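Local coordinates for protein afamin (Homo sapiens, PDB 6FAK) that carries hydrophobic molecules in body fluids, binding vitamin E and keeping lipidated Wnt proteins soluble and active, at residues A[28-31]-A[32-36]; A[87-90]-A[91-95]; A[98-101]-A[102-106]. All blocks are in the same frame, centred on the assembly; numbering follows the deposited sequence.

Contact 1: A[28-31]-A[32-36]; sequences IAFA and QYVQE
The last turn of helix 22-33 is closed by three i to i+4 backbone bonds, Gln32 N to Ile28 O, Tyr33 N to Ala29 O and Val34 N to Phe30 O, the last the shortest at 2.8 Å although Val34 itself has left helical phi/psi (-131/79). Beside this terminal bond the Phe30 ring offers its edge to Val34: CG2 lies near the ring plane, 3.8 Å from Phe30 CE1. Phe30 reaches that position because its CG stands anti to the backbone N (chi1 -167°), which swings the ring outward and slightly toward the C-terminal end, so that its CD1-CE1 edge faces Val34. On another flank Ile28 and Gln32 run side by side in the same direction, with Ile28 CG2 3.7 Å from Gln32 OE1. The amide NE2 of Gln32 is satisfied by the carbonyls of Asn149 and Val152. Tyr33 sets CD2 3.3 Å from Ala29 O, while its hydroxyl is hydrogen-bonded to Glu250 O and Asn70 ND2. After the turn, Gln35 CA makes a C-H...O contact of 3.3 Å with Ala31 O. Helices 69-78, 134-148 and 154-171 pack around this segment, a buried helix C-terminus within the all-helical first albumin domain.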
loop_
_atom_site.group_PDB
_atom_site.type_symbol
_atom_site.label_atom_id
_atom_site.label_comp_id
_atom_site.label_asym_id
_atom_site.label_seq_id
_atom_site.Cartn_x
_atom_site.Cartn_y
_atom_site.Cartn_z
ATOM N N ILE A 28 15.221 4.675 -11.170
ATOM C CA ILE A 28 14.210 4.101 -10.279
ATOM C C ILE A 28 14.834 2.896 -9.527
ATOM O O ILE A 28 14.792 2.852 -8.307
ATOM C CB ILE A 28 12.968 3.602 -11.015
ATOM C CG1 ILE A 28 12.162 4.787 -11.592
ATOM C CG2 ILE A 28 12.068 2.803 -10.078
ATOM C CD1 ILE A 28 10.958 4.411 -12.419
ATOM N N ALA A 29 15.438 1.969 -10.263
ATOM C CA ALA A 29 16.014 0.754 -9.620
ATOM C C ALA A 29 17.087 1.107 -8.548
ATOM O O ALA A 29 17.083 0.585 -7.447
ATOM C CB ALA A 29 16.626 -0.148 -10.677
ATOM N N PHE A 30 18.026 1.955 -8.952
ATOM C CA PHE A 30 19.153 2.321 -8.125
ATOM C C PHE A 30 18.687 3.056 -6.879
ATOM O O PHE A 30 19.058 2.660 -5.774
ATOM C CB PHE A 30 20.150 3.161 -8.913
ATOM C CG PHE A 30 21.506 3.337 -8.259
ATOM C CD1 PHE A 30 21.904 2.665 -7.124
ATOM C CD2 PHE A 30 22.410 4.184 -8.848
ATOM C CE1 PHE A 30 23.178 2.838 -6.581
ATOM C CE2 PHE A 30 23.679 4.427 -8.302
ATOM C CZ PHE A 30 24.081 3.716 -7.171
ATOM N N ALA A 31 17.776 4.006 -7.076
ATOM C CA ALA A 31 17.236 4.826 -5.974
ATOM C C ALA A 31 16.445 4.017 -4.987
ATOM O O ALA A 31 16.496 4.289 -3.778
ATOM C CB ALA A 31 16.404 5.988 -6.523
ATOM N N GLN A 32 15.705 3.007 -5.471
ATOM C CA GLN A 32 14.939 2.138 -4.553
ATOM C C GLN A 32 15.840 1.169 -3.769
ATOM O O GLN A 32 15.615 0.969 -2.588
ATOM C CB GLN A 32 13.856 1.336 -5.301
ATOM C CG GLN A 32 12.785 2.211 -5.921
ATOM C CD GLN A 32 11.638 1.408 -6.496
ATOM O OE1 GLN A 32 11.869 0.420 -7.222
ATOM N NE2 GLN A 32 10.394 1.863 -6.224
ATOM N N TYR A 33 16.804 0.535 -4.448
ATOM C CA TYR A 33 17.720 -0.366 -3.800
ATOM C C TYR A 33 18.700 0.306 -2.832
ATOM O O TYR A 33 19.044 -0.261 -1.789
ATOM C CB TYR A 33 18.465 -1.206 -4.849
ATOM C CG TYR A 33 17.635 -2.393 -5.363
ATOM C CD1 TYR A 33 17.091 -3.336 -4.482
ATOM C CD2 TYR A 33 17.451 -2.601 -6.705
ATOM C CE1 TYR A 33 16.374 -4.429 -4.949
ATOM C CE2 TYR A 33 16.721 -3.688 -7.186
ATOM C CZ TYR A 33 16.201 -4.585 -6.305
ATOM O OH TYR A 33 15.496 -5.668 -6.787
ATOM N N VAL A 34 19.167 1.498 -3.190
ATOM C CA VAL A 34 20.244 2.192 -2.451
ATOM C C VAL A 34 19.740 3.611 -2.235
ATOM O O VAL A 34 20.034 4.560 -3.001
ATOM C CB VAL A 34 21.609 2.165 -3.196
ATOM C CG1 VAL A 34 22.706 2.677 -2.272
ATOM C CG2 VAL A 34 21.983 0.761 -3.668
ATOM N N GLN A 35 18.888 3.721 -1.239
ATOM C CA GLN A 35 18.124 4.932 -1.027
ATOM C C GLN A 35 18.993 6.092 -0.512
ATOM O O GLN A 35 18.548 7.225 -0.536
ATOM C CB GLN A 35 16.982 4.650 -0.028
ATOM C CG GLN A 35 15.901 3.741 -0.599
ATOM C CD GLN A 35 15.129 3.109 0.486
ATOM O OE1 GLN A 35 15.542 2.082 0.976
ATOM N NE2 GLN A 35 14.034 3.753 0.924
ATOM N N GLU A 36 20.190 5.773 -0.025
ATOM C CA GLU A 36 21.199 6.774 0.403
ATOM C C GLU A 36 22.041 7.301 -0.746
ATOM O O GLU A 36 22.738 8.320 -0.573
ATOM C CB GLU A 36 22.171 6.195 1.467
ATOM C CG GLU A 36 21.494 5.524 2.646
ATOM C CD GLU A 36 21.030 4.038 2.381
ATOM O OE1 GLU A 36 21.139 3.529 1.211
ATOM O OE2 GLU A 36 20.545 3.382 3.363
#

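Contact 2: A[87-90]-A[91-95]; sequences HNFS and HCCSK. With NAG (2-acetamido-2-deoxy-beta-D-glucopyranose), chain C.
Ser90 O is gripped twice by Ser94, from OG at 2.8 Å and from the backbone N at 3.0 Å. The hydroxyl comes from above the carbonyl plane, 37° out of it, whereas the N-H is tilted by only 17°; chi1 of -49° keeps Ser94 OG beside its own backbone N, from where both donors reach one acceptor. One residue earlier, Phe89 at the N-cap position gives its carbonyl O to weak bonds from Cys92 N and Cys93 N. Its ring meets Cys93 SG in an oblique sulfur-aromatic contact, 3.7 Å from Phe89 CE1, and that sulfur continues into the disulfide with Cys78. The His91 ring turns back over the start of the helix. Asn88 O lies at its edge, in plane, 3.4 Å from His91 CE1, while Cys92 SG lies over one face, displaced toward the rim. One water joins Asn88 and His91, donating to Asn88 OD1 at 3.0 Å and lying 2.6 Å from His91 ND1. Asn88 ND2 is covalently bonded to C1 of the N-acetylglucosamine. With that nitrogen committed to the sugar, the remaining amide oxygen is held by the water bridge to His91, which probably limits rotation of the glycosylated side chain.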
loop_
_atom_site.group_PDB
_atom_site.type_symbol
_atom_site.label_atom_id
_atom_site.label_comp_id
_atom_site.label_asym_id
_atom_site.label_seq_id
_atom_site.Cartn_x
_atom_site.Cartn_y
_atom_site.Cartn_z
ATOM N N HIS A 87 27.657 3.021 1.373
ATOM C CA HIS A 87 26.230 2.946 1.713
ATOM C C HIS A 87 25.850 1.658 2.408
ATOM O O HIS A 87 24.674 1.282 2.454
ATOM C CB HIS A 87 25.393 3.192 0.482
ATOM C CG HIS A 87 25.635 4.522 -0.164
ATOM N ND1 HIS A 87 25.535 5.713 0.521
ATOM C CD2 HIS A 87 25.937 4.848 -1.438
ATOM C CE1 HIS A 87 25.772 6.721 -0.301
ATOM N NE2 HIS A 87 26.027 6.221 -1.500
ATOM N N ASN A 88 26.845 0.993 2.988
ATOM C CA ASN A 88 26.612 -0.148 3.871
ATOM C C ASN A 88 25.820 -1.267 3.167
ATOM O O ASN A 88 24.845 -1.806 3.701
ATOM C CB ASN A 88 25.959 0.336 5.193
ATOM C CG ASN A 88 26.107 -0.681 6.337
ATOM O OD1 ASN A 88 25.496 -1.749 6.270
ATOM N ND2 ASN A 88 26.890 -0.390 7.389
ATOM N N PHE A 89 26.206 -1.596 1.941
ATOM C CA PHE A 89 25.595 -2.796 1.301
ATOM C C PHE A 89 26.654 -3.765 0.767
ATOM O O PHE A 89 26.342 -4.665 -0.058
ATOM C CB PHE A 89 24.500 -2.409 0.263
ATOM C CG PHE A 89 24.996 -1.697 -0.955
ATOM C CD1 PHE A 89 25.439 -2.416 -2.084
ATOM C CD2 PHE A 89 25.039 -0.326 -1.006
ATOM C CE1 PHE A 89 25.907 -1.763 -3.229
ATOM C CE2 PHE A 89 25.496 0.353 -2.143
ATOM C CZ PHE A 89 25.948 -0.378 -3.271
ATOM N N SER A 90 27.882 -3.672 1.306
ATOM C CA SER A 90 28.969 -4.577 0.899
ATOM C C SER A 90 28.627 -6.037 1.128
ATOM O O SER A 90 29.074 -6.904 0.377
ATOM C CB SER A 90 30.294 -4.235 1.637
ATOM O OG SER A 90 30.157 -4.561 2.997
ATOM N N HIS A 91 27.881 -6.319 2.200
ATOM C CA HIS A 91 27.420 -7.673 2.474
ATOM C C HIS A 91 26.553 -8.260 1.313
ATOM O O HIS A 91 26.609 -9.466 1.027
ATOM C CB HIS A 91 26.688 -7.727 3.822
ATOM C CG HIS A 91 25.436 -6.908 3.880
ATOM N ND1 HIS A 91 25.441 -5.525 3.907
ATOM C CD2 HIS A 91 24.131 -7.280 3.925
ATOM C CE1 HIS A 91 24.193 -5.085 3.969
ATOM N NE2 HIS A 91 23.379 -6.128 3.980
ATOM N N CYS A 92 25.788 -7.415 0.620
ATOM C CA CYS A 92 25.074 -7.867 -0.608
ATOM C C CYS A 92 26.007 -8.195 -1.781
ATOM O O CYS A 92 25.789 -9.149 -2.524
ATOM C CB CYS A 92 24.026 -6.839 -1.040
ATOM S SG CYS A 92 22.787 -6.537 0.225
ATOM N N CYS A 93 27.049 -7.411 -1.950
ATOM C CA CYS A 93 27.966 -7.618 -3.037
ATOM C C CYS A 93 28.909 -8.804 -2.822
ATOM O O CYS A 93 29.439 -9.324 -3.796
ATOM C CB CYS A 93 28.754 -6.324 -3.318
ATOM S SG CYS A 93 27.690 -4.975 -3.818
ATOM N N SER A 94 29.104 -9.209 -1.565
ATOM C CA SER A 94 29.852 -10.425 -1.200
ATOM C C SER A 94 29.099 -11.729 -1.521
ATOM O O SER A 94 29.685 -12.792 -1.404
ATOM C CB SER A 94 30.142 -10.446 0.308
ATOM O OG SER A 94 30.675 -9.216 0.736
ATOM N N LYS A 95 27.808 -11.630 -1.878
ATOM C CA LYS A 95 27.003 -12.748 -2.379
ATOM C C LYS A 95 26.838 -12.564 -3.863
ATOM O O LYS A 95 27.102 -11.499 -4.395
ATOM C CB LYS A 95 25.613 -12.735 -1.726
ATOM C CG LYS A 95 25.650 -12.891 -0.217
ATOM C CD LYS A 95 24.460 -12.224 0.460
ATOM C CE LYS A 95 24.688 -12.085 1.964
ATOM N NZ LYS A 95 24.625 -13.409 2.658
HETATM C C1 NAG C . 27.778 0.647 7.938
HETATM C C2 NAG C . 27.430 0.663 9.437
HETATM C C3 NAG C . 28.519 1.316 10.286
HETATM C C4 NAG C . 29.882 0.756 9.920
HETATM C C5 NAG C . 30.113 0.914 8.424
HETATM C C6 NAG C . 31.505 0.433 8.017
HETATM C C7 NAG C . 25.009 0.667 9.729
HETATM C C8 NAG C . 23.776 1.497 9.927
HETATM N N2 NAG C . 26.158 1.340 9.637
HETATM O O3 NAG C . 28.260 1.068 11.675
HETATM O O4 NAG C . 30.911 1.423 10.661
HETATM O O5 NAG C . 29.116 0.167 7.720
HETATM O O6 NAG C . 31.724 -0.903 8.489
HETATM O O7 NAG C . 24.959 -0.552 9.659
HETATM O O HOH W 1 27.089 -3.985 5.168
#

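Contact 3: A[98-101]-A[102-106]; sequences AQRR and LCFFY. With NAG (2-acetamido-2-deoxy-beta-D-glucopyranose), chain B.
Arg100 and Phe104, one helical turn apart, lie side by side and point the same way. The aliphatic part of the arginine does the touching: Arg100 CG sits at the edge of the phenyl ring, in its plane, 3.7 Å from both CD2 and CE2 of Phe104. The same ring edge brings Phe104 CD2 to 3.3 Å from Arg100 O, the carbonyl that accepts from Phe104 N at 3.0 Å. Beneath these side chains run the backbone bonds Leu102 N to Ala98 O, Cys103 N to Gln99 O and Phe105 N to Arg101 O. The guanidinium does not stack on the ring; the two planes are 83° apart. With CG anti to the backbone N (chi1 176°) the arginine chain first runs along the ring, and a bend at chi3 (-79°) then turns its head off toward partners elsewhere: Cys93 O takes a hydrogen bond from NH1 and Glu75 a salt bridge from NH2. Arg101, on a neighbouring flank, forms a salt bridge with Glu250, which lies in the second albumin repeat. Farther out, Gln74 and Cys78 of helix 69-78 and Cys92 cover Phe104, and Tyr106 OH approaches a glycan, 3.6 Å from O7 of an N-acetylglucosamine. Cys103 pairs with the first cysteine of the adjacent Cys92-Cys93 pair, whose second cysteine bonds Cys78; double disulfides through adjacent cysteines, linking helices, are characteristic of the serum albumin fold.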
loop_
_atom_site.group_PDB
_atom_site.type_symbol
_atom_site.label_atom_id
_atom_site.label_comp_id
_atom_site.label_asym_id
_atom_site.label_seq_id
_atom_site.Cartn_x
_atom_site.Cartn_y
_atom_site.Cartn_z
ATOM N N ALA A 98 21.127 -15.312 -6.843
ATOM C CA ALA A 98 19.896 -15.323 -6.020
ATOM C C ALA A 98 20.088 -14.763 -4.599
ATOM O O ALA A 98 19.248 -14.014 -4.110
ATOM C CB ALA A 98 19.324 -16.730 -5.927
ATOM N N GLN A 99 21.180 -15.141 -3.939
ATOM C CA GLN A 99 21.501 -14.647 -2.591
ATOM C C GLN A 99 21.752 -13.116 -2.598
ATOM O O GLN A 99 21.290 -12.404 -1.698
ATOM C CB GLN A 99 22.678 -15.416 -1.993
ATOM C CG GLN A 99 22.378 -16.921 -1.899
ATOM C CD GLN A 99 23.408 -17.703 -1.099
ATOM O OE1 GLN A 99 24.598 -17.361 -1.062
ATOM N NE2 GLN A 99 22.955 -18.789 -0.476
ATOM N N ARG A 100 22.379 -12.627 -3.670
ATOM C CA ARG A 100 22.614 -11.203 -3.824
ATOM C C ARG A 100 21.280 -10.475 -4.064
ATOM O O ARG A 100 21.070 -9.412 -3.503
ATOM C CB ARG A 100 23.612 -10.909 -4.956
ATOM C CG ARG A 100 23.832 -9.439 -5.226
ATOM C CD ARG A 100 24.753 -9.184 -6.414
ATOM N NE ARG A 100 26.174 -9.360 -6.071
ATOM C CZ ARG A 100 27.197 -9.196 -6.920
ATOM N NH1 ARG A 100 28.454 -9.377 -6.497
ATOM N NH2 ARG A 100 26.980 -8.789 -8.169
ATOM N N ARG A 101 20.432 -11.026 -4.920
ATOM C CA ARG A 101 19.086 -10.466 -5.174
ATOM C C ARG A 101 18.229 -10.336 -3.906
ATOM O O ARG A 101 17.551 -9.323 -3.691
ATOM C CB ARG A 101 18.365 -11.279 -6.235
ATOM C CG ARG A 101 18.924 -11.088 -7.633
ATOM C CD ARG A 101 18.504 -12.219 -8.581
ATOM N NE ARG A 101 17.070 -12.391 -8.579
ATOM C CZ ARG A 101 16.411 -13.536 -8.785
ATOM N NH1 ARG A 101 15.090 -13.549 -8.741
ATOM N NH2 ARG A 101 17.073 -14.671 -9.046
ATOM N N LEU A 102 18.334 -11.337 -3.055
ATOM C CA LEU A 102 17.607 -11.384 -1.822
ATOM C C LEU A 102 18.146 -10.328 -0.842
ATOM O O LEU A 102 17.375 -9.567 -0.271
ATOM C CB LEU A 102 17.674 -12.817 -1.207
ATOM C CG LEU A 102 16.904 -13.054 0.103
ATOM C CD1 LEU A 102 15.422 -12.827 -0.079
ATOM C CD2 LEU A 102 17.119 -14.483 0.620
ATOM N N CYS A 103 19.470 -10.276 -0.712
ATOM C CA CYS A 103 20.109 -9.278 0.112
ATOM C C CYS A 103 19.721 -7.862 -0.322
ATOM O O CYS A 103 19.426 -7.044 0.537
ATOM C CB CYS A 103 21.645 -9.461 0.068
ATOM S SG CYS A 103 22.545 -8.441 1.216
ATOM N N PHE A 104 19.709 -7.591 -1.620
ATOM C CA PHE A 104 19.327 -6.272 -2.159
ATOM C C PHE A 104 17.863 -5.889 -1.802
ATOM O O PHE A 104 17.574 -4.750 -1.412
ATOM C CB PHE A 104 19.581 -6.179 -3.668
ATOM C CG PHE A 104 20.905 -5.572 -4.007
ATOM C CD1 PHE A 104 21.133 -4.216 -3.792
ATOM C CD2 PHE A 104 21.952 -6.346 -4.460
ATOM C CE1 PHE A 104 22.376 -3.650 -4.096
ATOM C CE2 PHE A 104 23.196 -5.788 -4.771
ATOM C CZ PHE A 104 23.410 -4.439 -4.604
ATOM N N PHE A 105 16.981 -6.875 -1.927
ATOM C CA PHE A 105 15.615 -6.747 -1.495
ATOM C C PHE A 105 15.473 -6.417 -0.006
ATOM O O PHE A 105 14.697 -5.527 0.348
ATOM C CB PHE A 105 14.826 -8.004 -1.866
ATOM C CG PHE A 105 13.462 -8.048 -1.288
ATOM C CD1 PHE A 105 12.444 -7.311 -1.846
ATOM C CD2 PHE A 105 13.164 -8.874 -0.216
ATOM C CE1 PHE A 105 11.159 -7.361 -1.306
ATOM C CE2 PHE A 105 11.886 -8.919 0.322
ATOM C CZ PHE A 105 10.896 -8.164 -0.238
ATOM N N TYR A 106 16.188 -7.158 0.855
ATOM C CA TYR A 106 16.229 -6.864 2.268
ATOM C C TYR A 106 16.866 -5.517 2.633
ATOM O O TYR A 106 16.596 -5.034 3.729
ATOM C CB TYR A 106 16.869 -7.986 3.109
ATOM C CG TYR A 106 16.063 -9.260 3.164
ATOM C CD1 TYR A 106 14.703 -9.225 3.404
ATOM C CD2 TYR A 106 16.661 -10.510 3.012
ATOM C CE1 TYR A 106 13.953 -10.377 3.451
ATOM C CE2 TYR A 106 15.906 -11.685 3.067
ATOM C CZ TYR A 106 14.547 -11.599 3.271
ATOM O OH TYR A 106 13.747 -12.723 3.371
HETATM C C1 NAG B . 9.577 -13.710 7.398
HETATM C C2 NAG B . 10.941 -14.303 7.068
HETATM C C3 NAG B . 10.832 -15.248 5.878
HETATM C C4 NAG B . 9.763 -16.297 6.149
HETATM C C5 NAG B . 8.444 -15.642 6.572
HETATM C C6 NAG B . 7.406 -16.693 6.953
HETATM C C7 NAG B . 13.174 -13.279 7.235
HETATM C C8 NAG B . 13.602 -14.479 8.036
HETATM N N2 NAG B . 11.905 -13.244 6.800
HETATM O O3 NAG B . 12.096 -15.886 5.638
HETATM O O4 NAG B . 9.567 -17.098 4.977
HETATM O O5 NAG B . 8.654 -14.763 7.688
HETATM O O6 NAG B . 7.862 -17.439 8.088
HETATM O O7 NAG B . 13.953 -12.371 6.993
#

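The three contacts follow one another along the first albumin repeat and cluster on the same side of the chain's centre. Contacts 2 and 3, with centres about 10 Å apart, are joined covalently, Cys92 SG to Cys103 SG at 2.2 Å, and also through Cys93 O, 2.9 Å from Arg100 NH1; His91 CD2 lies 3.3 Å from Cys103 SG. Contact 1 stands about 14 Å, centre to centre, from each of the others and packs against both. Val34 CG1 meets Phe89 CE2 of contact 2 at 3.6 Å, and Tyr33 CD1 comes to 3.4 Å from Phe104 O of contact 3. One sugar is attached to Asn88 within contact 2, another only approaches Tyr106 of contact 3, whereas the hydrophobic-ligand pocket belongs to residues 194-298.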